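Local structure of glucosamine--fructose-6-phosphate aminotransferase [isomerizing] (Francisella tularensis subsp. tularensis, 3TBF) at residues F51-K55 against V180-K185; R95-D101 against K123-Y129; D214-D218 against L346-H350. The protein probably converts fructose-6-phosphate to glucosamine-6-phosphate with nitrogen from glutamine, the C-terminal part studied here being the paired SIS-domain isomerase region. Residues are numbered along the deposited sequence.

Contact 1: residues F51-K55 against V180-K185; sequences FEKTK and VIAKLK
Helix 47-52 finishes within F51-K55, and the chain then turns into an extended Thr54 (phi/psi -77/128°) on its way to strand 56-61; V180-K185 is the last turn of helix 165-184, with Lys185 the first residue to leave helical angles. The CA atoms pair Phe51 with Ile181 at 6.9 Å and Glu52 with Leu184 at 7.2 Å.

The apolar half is built round Phe51, a broad flat ring that offers a face and an edge to aliphatic side chains. Its CA-to-CB bond points toward V180-K185, and chi1 m sets the ring against it. Ile181, m at both chi angles, lays CD1 over one ring face, 3.5 Å from the Phe51 ring centroid and 21° off the normal, a CH-pi contact in which Ile181 CD1 is 3.3 Å from Phe51 CG. Leu184 CD2 lies at the ring edge, 3.6 Å from Phe51 CB, and Val180 CG1 approaches Phe51 CE2 obliquely at 3.9 Å. This joins two helices of the first SIS domain, an alpha-beta-alpha sandwich round a parallel sheet: Phe51 also touches Leu104 and Met133 on strands 103-109 and 129-136, so the helix end is packed down to the sheet.

The polar half depends on the reach of Lys185: its CA-to-CB bond points sideways, and chi1 m and chi3 t carry the ammonium to backbone carbonyls at the end of helix 47-52 and in the turn after it. Lys185 NZ donates to Glu52 O at 3.0 Å and Thr54 O at 2.9 Å. Lys55 NZ lies 3.7 Å from Lys185 NZ despite the like charges.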
# COMPACT_ATOMS: atom_id res chain seq x y z
N PHE A 51 -2.69 8.52 26.81
CA PHE A 51 -2.24 7.20 26.46
C PHE A 51 -3.00 6.11 27.22
O PHE A 51 -3.12 4.98 26.75
CB PHE A 51 -0.75 7.04 26.74
CG PHE A 51 0.17 7.88 25.86
CD1 PHE A 51 -0.23 8.35 24.62
CD2 PHE A 51 1.48 8.14 26.28
CE1 PHE A 51 0.64 9.08 23.82
CE2 PHE A 51 2.35 8.87 25.47
CZ PHE A 51 1.93 9.33 24.24
N GLU A 52 -3.49 6.43 28.42
CA GLU A 52 -4.26 5.47 29.22
C GLU A 52 -5.59 5.24 28.54
O GLU A 52 -6.11 4.15 28.60
CB GLU A 52 -4.50 5.98 30.63
CG GLU A 52 -3.23 6.19 31.41
CD GLU A 52 -3.44 6.55 32.90
OE1 GLU A 52 -4.36 7.36 33.22
OE2 GLU A 52 -2.64 6.05 33.73
N LYS A 53 -6.12 6.25 27.88
CA LYS A 53 -7.37 6.13 27.12
C LYS A 53 -7.24 5.52 25.72
O LYS A 53 -8.23 5.20 25.10
CB LYS A 53 -7.99 7.51 26.92
CG LYS A 53 -8.34 8.29 28.17
CD LYS A 53 -8.75 9.72 27.74
CE LYS A 53 -9.20 10.61 28.93
NZ LYS A 53 -9.62 12.00 28.50
N THR A 54 -6.03 5.40 25.20
CA THR A 54 -5.80 5.00 23.83
C THR A 54 -6.00 3.53 23.71
O THR A 54 -5.44 2.78 24.50
CB THR A 54 -4.39 5.31 23.40
OG1 THR A 54 -4.24 6.72 23.35
CG2 THR A 54 -4.03 4.67 22.04
N LYS A 55 -6.83 3.13 22.74
CA LYS A 55 -7.07 1.72 22.46
C LYS A 55 -6.76 1.36 21.01
O LYS A 55 -6.70 0.19 20.60
CB LYS A 55 -8.51 1.34 22.75
CG LYS A 55 -9.18 2.18 23.80
CD LYS A 55 -9.76 1.34 24.94
CE LYS A 55 -8.66 0.98 25.93
NZ LYS A 55 -8.19 2.16 26.76
N VAL A 180 7.20 3.58 25.46
CA VAL A 180 6.38 4.31 26.40
C VAL A 180 4.97 3.76 26.55
O VAL A 180 4.49 3.58 27.63
CB VAL A 180 6.26 5.79 25.98
CG1 VAL A 180 5.11 6.50 26.79
CG2 VAL A 180 7.67 6.52 26.15
N ILE A 181 4.33 3.45 25.43
CA ILE A 181 2.99 2.87 25.43
C ILE A 181 3.03 1.48 26.00
O ILE A 181 2.17 1.10 26.78
CB ILE A 181 2.39 2.82 23.99
CG1 ILE A 181 2.23 4.23 23.48
CG2 ILE A 181 0.98 2.17 23.97
CD1 ILE A 181 1.40 5.15 24.44
N ALA A 182 4.03 0.72 25.61
CA ALA A 182 4.15 -0.64 26.06
C ALA A 182 4.19 -0.68 27.57
O ALA A 182 3.57 -1.55 28.19
CB ALA A 182 5.39 -1.31 25.51
N LYS A 183 4.95 0.22 28.16
CA LYS A 183 5.14 0.23 29.60
C LYS A 183 3.88 0.64 30.33
O LYS A 183 3.49 0.05 31.33
CB LYS A 183 6.23 1.22 29.93
CG LYS A 183 6.47 1.46 31.40
CD LYS A 183 7.83 2.05 31.51
CE LYS A 183 8.10 2.70 32.86
NZ LYS A 183 8.71 1.75 33.81
N LEU A 184 3.25 1.67 29.83
CA LEU A 184 2.03 2.19 30.43
C LEU A 184 0.88 1.17 30.41
O LEU A 184 0.01 1.20 31.27
CB LEU A 184 1.60 3.41 29.64
CG LEU A 184 1.17 4.63 30.41
CD1 LEU A 184 2.03 4.86 31.67
CD2 LEU A 184 1.27 5.83 29.48
N LYS A 185 0.88 0.29 29.41
CA LYS A 185 -0.19 -0.66 29.26
C LYS A 185 0.28 -2.01 29.68
O LYS A 185 -0.36 -2.99 29.39
CB LYS A 185 -0.67 -0.72 27.80
CG LYS A 185 -1.20 0.59 27.29
CD LYS A 185 -2.58 0.50 26.77
CE LYS A 185 -3.16 1.89 26.55
NZ LYS A 185 -4.50 2.07 27.16

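Contact 2: residues R95-D101 against K123-Y129; sequences RDNVVVD and KSKKQNY
R95-D101 is an irregular, mostly extended loop leading into strand 103-109; K123-Y129 runs from the end of helix 115-124 through a type I turn, Ser124 to Gln127, toward strand 129-136. These elements form a beta-alpha-beta crossover in the parallel sheet of the first SIS domain; the contact joins the loop before its first strand to the turn before its second. CA atoms are 10.8 Å apart at Arg95 and Lys123 but 5.9 Å at Val99 and Asn128. Arg95 O lies 2.7 Å from Lys123 NZ, while the Arg95 guanidinium pairs with Glu87 and with Glu77 of the second subunit. Asp96 centres an inverse gamma turn. The CA-to-CB bond of Asn97 points toward K123-Y129, chi1 p, and Asn97 OD1 accepts from Lys123 NZ at 3.2 Å; the long lysine also donates to Ile92 O. Val98 turns away, its N bonded to Glu77 of the second subunit. Val99, compact and branched, chi1 t, sets CG1 over the Tyr129 ring, 3.7 Å from the centroid and 10° off the normal, a CH-pi contact. The Asp101 CA-to-CB bond points away, but the side chain bends back, and Asp101 OD1 accepts from Asn128 ND2 (chi1 t) at 2.5 Å, N-H...O 154°. Directional polar links at both ends, with Val99 on Tyr129 between, probably fix how the loop lies on the turn, while its other side, Arg95 and Val98, meets the second subunit.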
# COMPACT_ATOMS: atom_id res chain seq x y z
N ARG A 95 -12.06 10.91 2.72
CA ARG A 95 -12.78 9.66 2.77
C ARG A 95 -13.73 9.67 3.94
O ARG A 95 -13.48 10.27 4.97
CB ARG A 95 -11.80 8.51 2.92
CG ARG A 95 -12.39 7.16 3.04
CD ARG A 95 -11.32 6.11 2.92
NE ARG A 95 -10.59 5.82 4.15
CZ ARG A 95 -11.14 5.23 5.22
NH1 ARG A 95 -12.43 4.89 5.24
NH2 ARG A 95 -10.41 5.00 6.30
N ASP A 96 -14.83 8.96 3.77
CA ASP A 96 -15.86 8.91 4.77
C ASP A 96 -15.55 7.75 5.74
O ASP A 96 -16.09 6.63 5.57
CB ASP A 96 -17.18 8.72 4.02
CG ASP A 96 -18.37 9.21 4.80
OD1 ASP A 96 -18.28 9.06 6.05
OD2 ASP A 96 -19.36 9.72 4.18
N ASN A 97 -14.68 7.99 6.71
CA ASN A 97 -14.17 6.93 7.58
C ASN A 97 -14.83 6.85 8.95
O ASN A 97 -15.52 7.78 9.38
CB ASN A 97 -12.67 7.08 7.79
CG ASN A 97 -12.33 8.32 8.58
OD1 ASN A 97 -12.83 9.42 8.31
ND2 ASN A 97 -11.47 8.16 9.58
N VAL A 98 -14.61 5.71 9.59
CA VAL A 98 -15.13 5.39 10.89
C VAL A 98 -13.97 5.35 11.87
O VAL A 98 -12.90 4.80 11.59
CB VAL A 98 -15.79 4.00 10.91
CG1 VAL A 98 -16.23 3.63 12.35
CG2 VAL A 98 -16.96 3.91 9.99
N VAL A 99 -14.19 5.89 13.04
CA VAL A 99 -13.15 6.04 14.02
C VAL A 99 -13.45 5.14 15.20
O VAL A 99 -14.41 5.37 15.92
CB VAL A 99 -13.11 7.47 14.50
CG1 VAL A 99 -12.07 7.63 15.65
CG2 VAL A 99 -12.81 8.37 13.33
N VAL A 100 -12.65 4.11 15.39
CA VAL A 100 -12.76 3.23 16.57
C VAL A 100 -12.81 4.05 17.90
O VAL A 100 -12.12 5.07 18.06
CB VAL A 100 -11.53 2.28 16.61
CG1 VAL A 100 -11.52 1.46 17.86
CG2 VAL A 100 -11.48 1.35 15.31
N ASP A 101 -13.62 3.61 18.87
CA ASP A 101 -13.54 4.25 20.20
C ASP A 101 -12.11 4.16 20.76
O ASP A 101 -11.43 3.15 20.60
CB ASP A 101 -14.50 3.61 21.23
CG ASP A 101 -15.90 4.31 21.32
OD1 ASP A 101 -16.08 5.50 20.91
OD2 ASP A 101 -16.84 3.65 21.83
N LYS A 123 -9.76 17.76 10.62
CA LYS A 123 -10.96 16.96 10.49
C LYS A 123 -11.15 16.05 11.70
O LYS A 123 -12.25 15.91 12.22
CB LYS A 123 -10.90 16.19 9.16
CG LYS A 123 -11.68 14.89 9.13
CD LYS A 123 -11.75 14.27 7.71
CE LYS A 123 -11.80 12.71 7.82
NZ LYS A 123 -12.46 12.13 6.64
N SER A 124 -10.06 15.48 12.19
CA SER A 124 -10.12 14.54 13.32
C SER A 124 -10.75 15.15 14.57
O SER A 124 -11.23 14.45 15.46
CB SER A 124 -8.70 14.04 13.64
OG SER A 124 -8.05 14.95 14.47
N LYS A 125 -10.68 16.46 14.67
CA LYS A 125 -11.18 17.16 15.87
C LYS A 125 -12.71 17.19 15.96
O LYS A 125 -13.25 17.38 17.03
CB LYS A 125 -10.61 18.57 15.96
CG LYS A 125 -9.32 18.53 16.77
CD LYS A 125 -8.35 19.50 16.28
CE LYS A 125 -7.13 19.48 17.17
NZ LYS A 125 -6.65 20.88 17.32
N LYS A 126 -13.37 16.97 14.84
CA LYS A 126 -14.80 16.72 14.80
C LYS A 126 -15.15 15.24 14.90
O LYS A 126 -16.30 14.91 14.73
CB LYS A 126 -15.36 17.20 13.48
CG LYS A 126 -15.18 18.69 13.24
CD LYS A 126 -15.09 18.97 11.75
CE LYS A 126 -14.75 20.43 11.49
NZ LYS A 126 -14.81 20.71 10.02
N GLN A 127 -14.19 14.35 15.15
CA GLN A 127 -14.51 12.92 15.13
C GLN A 127 -14.26 12.34 16.50
O GLN A 127 -13.81 13.01 17.42
CB GLN A 127 -13.71 12.21 14.02
CG GLN A 127 -14.15 12.62 12.60
CD GLN A 127 -13.39 11.93 11.46
OE1 GLN A 127 -14.00 11.32 10.56
NE2 GLN A 127 -12.07 12.04 11.48
N ASN A 128 -14.53 11.06 16.62
CA ASN A 128 -14.45 10.37 17.88
C ASN A 128 -13.03 10.04 18.40
O ASN A 128 -12.86 9.02 19.05
CB ASN A 128 -15.21 9.05 17.69
CG ASN A 128 -15.64 8.44 19.00
OD1 ASN A 128 -15.77 9.14 20.03
ND2 ASN A 128 -15.87 7.11 18.97
N TYR A 129 -12.03 10.85 18.14
CA TYR A 129 -10.69 10.46 18.65
C TYR A 129 -10.55 10.94 20.09
O TYR A 129 -11.15 11.95 20.47
CB TYR A 129 -9.57 11.08 17.83
CG TYR A 129 -9.46 10.57 16.43
CD1 TYR A 129 -8.78 9.40 16.15
CD2 TYR A 129 -10.03 11.25 15.37
CE1 TYR A 129 -8.65 8.92 14.86
CE2 TYR A 129 -9.92 10.78 14.08
CZ TYR A 129 -9.22 9.61 13.83
OH TYR A 129 -9.10 9.13 12.55

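Contact 3: residues D214-D218 against L346-H350; sequences DTEID and LLSYH
This is a helix-helix contact between the start of helix 214-221 and the middle of helix 335-355, the long last helix of the second SIS domain. The segment axes approach to 9.3 Å and cross at -48°, N-to-C directions nearer parallel than antiparallel, with CA pairs Asp214-Leu346 (6.5 Å), Ile217-Leu347 (6.0 Å) and Asp218-His350 (5.7 Å). Branched Ile217, m at chi1, fills the interface: its CG2 lies 3.6 Å from Leu347 CA and its CD1 4.0 Å from Leu346 CB. Leu346 (m, t) extends CD1 to 3.7 Å from Asp214 CA. Both helices flank the alpha-beta-alpha sandwich of this domain, and Ile217 also touches Leu326 on its edge strand 324-328. His350, chi1 m, has a ring-edge nitrogen to bond one aspartate and a flat face to pack on the next: His350 NE2 donates to Asp214 OD1 at 2.7 Å, a His-carboxylate hydrogen bond (Tyr19 holds Asp214 OD2), and one turn on Asp218 CB makes a CH-pi contact, 3.8 Å from the His350 ring centroid and 11° off the normal.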
# COMPACT_ATOMS: atom_id res chain seq x y z
N ASP A 214 29.85 3.25 2.27
CA ASP A 214 29.80 4.35 1.29
C ASP A 214 30.61 4.07 0.03
O ASP A 214 30.07 4.04 -1.09
CB ASP A 214 30.22 5.63 2.00
CG ASP A 214 30.08 6.88 1.17
OD1 ASP A 214 29.83 6.83 -0.01
OD2 ASP A 214 30.30 7.98 1.73
N THR A 215 31.90 3.82 0.20
CA THR A 215 32.83 3.59 -0.90
C THR A 215 32.40 2.41 -1.76
O THR A 215 32.34 2.55 -3.00
CB THR A 215 34.29 3.44 -0.34
OG1 THR A 215 34.71 4.70 0.22
CG2 THR A 215 35.27 2.97 -1.41
N GLU A 216 32.07 1.27 -1.16
CA GLU A 216 31.58 0.13 -1.95
C GLU A 216 30.27 0.45 -2.69
O GLU A 216 30.06 -0.02 -3.83
CB GLU A 216 31.33 -1.08 -1.07
CG GLU A 216 32.47 -2.08 -1.03
CD GLU A 216 32.81 -2.64 0.34
OE1 GLU A 216 32.28 -2.20 1.41
OE2 GLU A 216 33.68 -3.54 0.35
N ILE A 217 29.39 1.23 -2.06
CA ILE A 217 28.13 1.59 -2.73
C ILE A 217 28.39 2.52 -3.90
O ILE A 217 27.73 2.39 -4.96
CB ILE A 217 27.09 2.16 -1.79
CG1 ILE A 217 26.62 1.07 -0.82
CG2 ILE A 217 25.93 2.71 -2.55
CD1 ILE A 217 26.08 1.61 0.46
N ASP A 218 29.39 3.39 -3.77
CA ASP A 218 29.82 4.20 -4.89
C ASP A 218 30.23 3.33 -6.07
O ASP A 218 29.72 3.52 -7.15
CB ASP A 218 30.98 5.12 -4.49
CG ASP A 218 31.21 6.22 -5.51
OD1 ASP A 218 30.54 6.21 -6.55
OD2 ASP A 218 32.07 7.09 -5.27
N LEU A 346 22.44 5.91 0.66
CA LEU A 346 23.72 6.10 -0.01
C LEU A 346 23.64 5.65 -1.47
O LEU A 346 24.20 6.28 -2.37
CB LEU A 346 24.82 5.36 0.71
CG LEU A 346 25.33 5.97 2.03
CD1 LEU A 346 26.43 5.11 2.72
CD2 LEU A 346 25.90 7.33 1.84
N LEU A 347 22.88 4.61 -1.72
CA LEU A 347 22.69 4.12 -3.04
C LEU A 347 22.05 5.17 -3.86
O LEU A 347 22.44 5.41 -5.01
CB LEU A 347 21.82 2.88 -3.03
CG LEU A 347 21.65 2.19 -4.42
CD1 LEU A 347 22.99 1.82 -5.10
CD2 LEU A 347 20.73 0.97 -4.34
N SER A 348 21.03 5.79 -3.31
CA SER A 348 20.29 6.73 -4.10
C SER A 348 21.11 7.98 -4.33
O SER A 348 21.01 8.58 -5.39
CB SER A 348 18.92 7.09 -3.47
OG SER A 348 19.11 8.02 -2.41
N TYR A 349 21.93 8.35 -3.36
CA TYR A 349 22.85 9.46 -3.55
C TYR A 349 23.81 9.21 -4.68
O TYR A 349 23.90 9.99 -5.61
CB TYR A 349 23.61 9.78 -2.27
CG TYR A 349 24.70 10.81 -2.50
CD1 TYR A 349 24.42 12.18 -2.55
CD2 TYR A 349 26.04 10.40 -2.68
CE1 TYR A 349 25.43 13.13 -2.76
CE2 TYR A 349 27.06 11.33 -2.91
CZ TYR A 349 26.74 12.70 -2.95
OH TYR A 349 27.75 13.59 -3.18
N HIS A 350 24.54 8.12 -4.63
CA HIS A 350 25.50 7.86 -5.69
C HIS A 350 24.91 7.63 -7.08
O HIS A 350 25.52 8.03 -8.07
CB HIS A 350 26.36 6.69 -5.32
CG HIS A 350 27.28 7.00 -4.19
ND1 HIS A 350 28.27 7.96 -4.27
CD2 HIS A 350 27.36 6.49 -2.94
CE1 HIS A 350 28.93 8.00 -3.13
NE2 HIS A 350 28.40 7.12 -2.31

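From the N terminus, the chain leaves helix 47-52, runs through the whole five-stranded sheet of the first SIS domain and returns along helix 165-184, where contact 1 closes a loop of 124 intervening residues. Contact 2 lies within that loop, closing a much shorter one of 21 residues that includes strand 103-109 and most of helix 115-124. The two meet where Lys55 CG packs 4.0 Å from Asp101 O. Contact 3 follows in series: it opens at helix 214-221 and closes, with 127 residues between, on helix 335-355, spanning the second sheet. It lies across the chain's centre, about 40 Å from contact 1, centre to centre. Contacts 1 and 2 belong to the first SIS domain; contact 3 joins helices beside the second sheet.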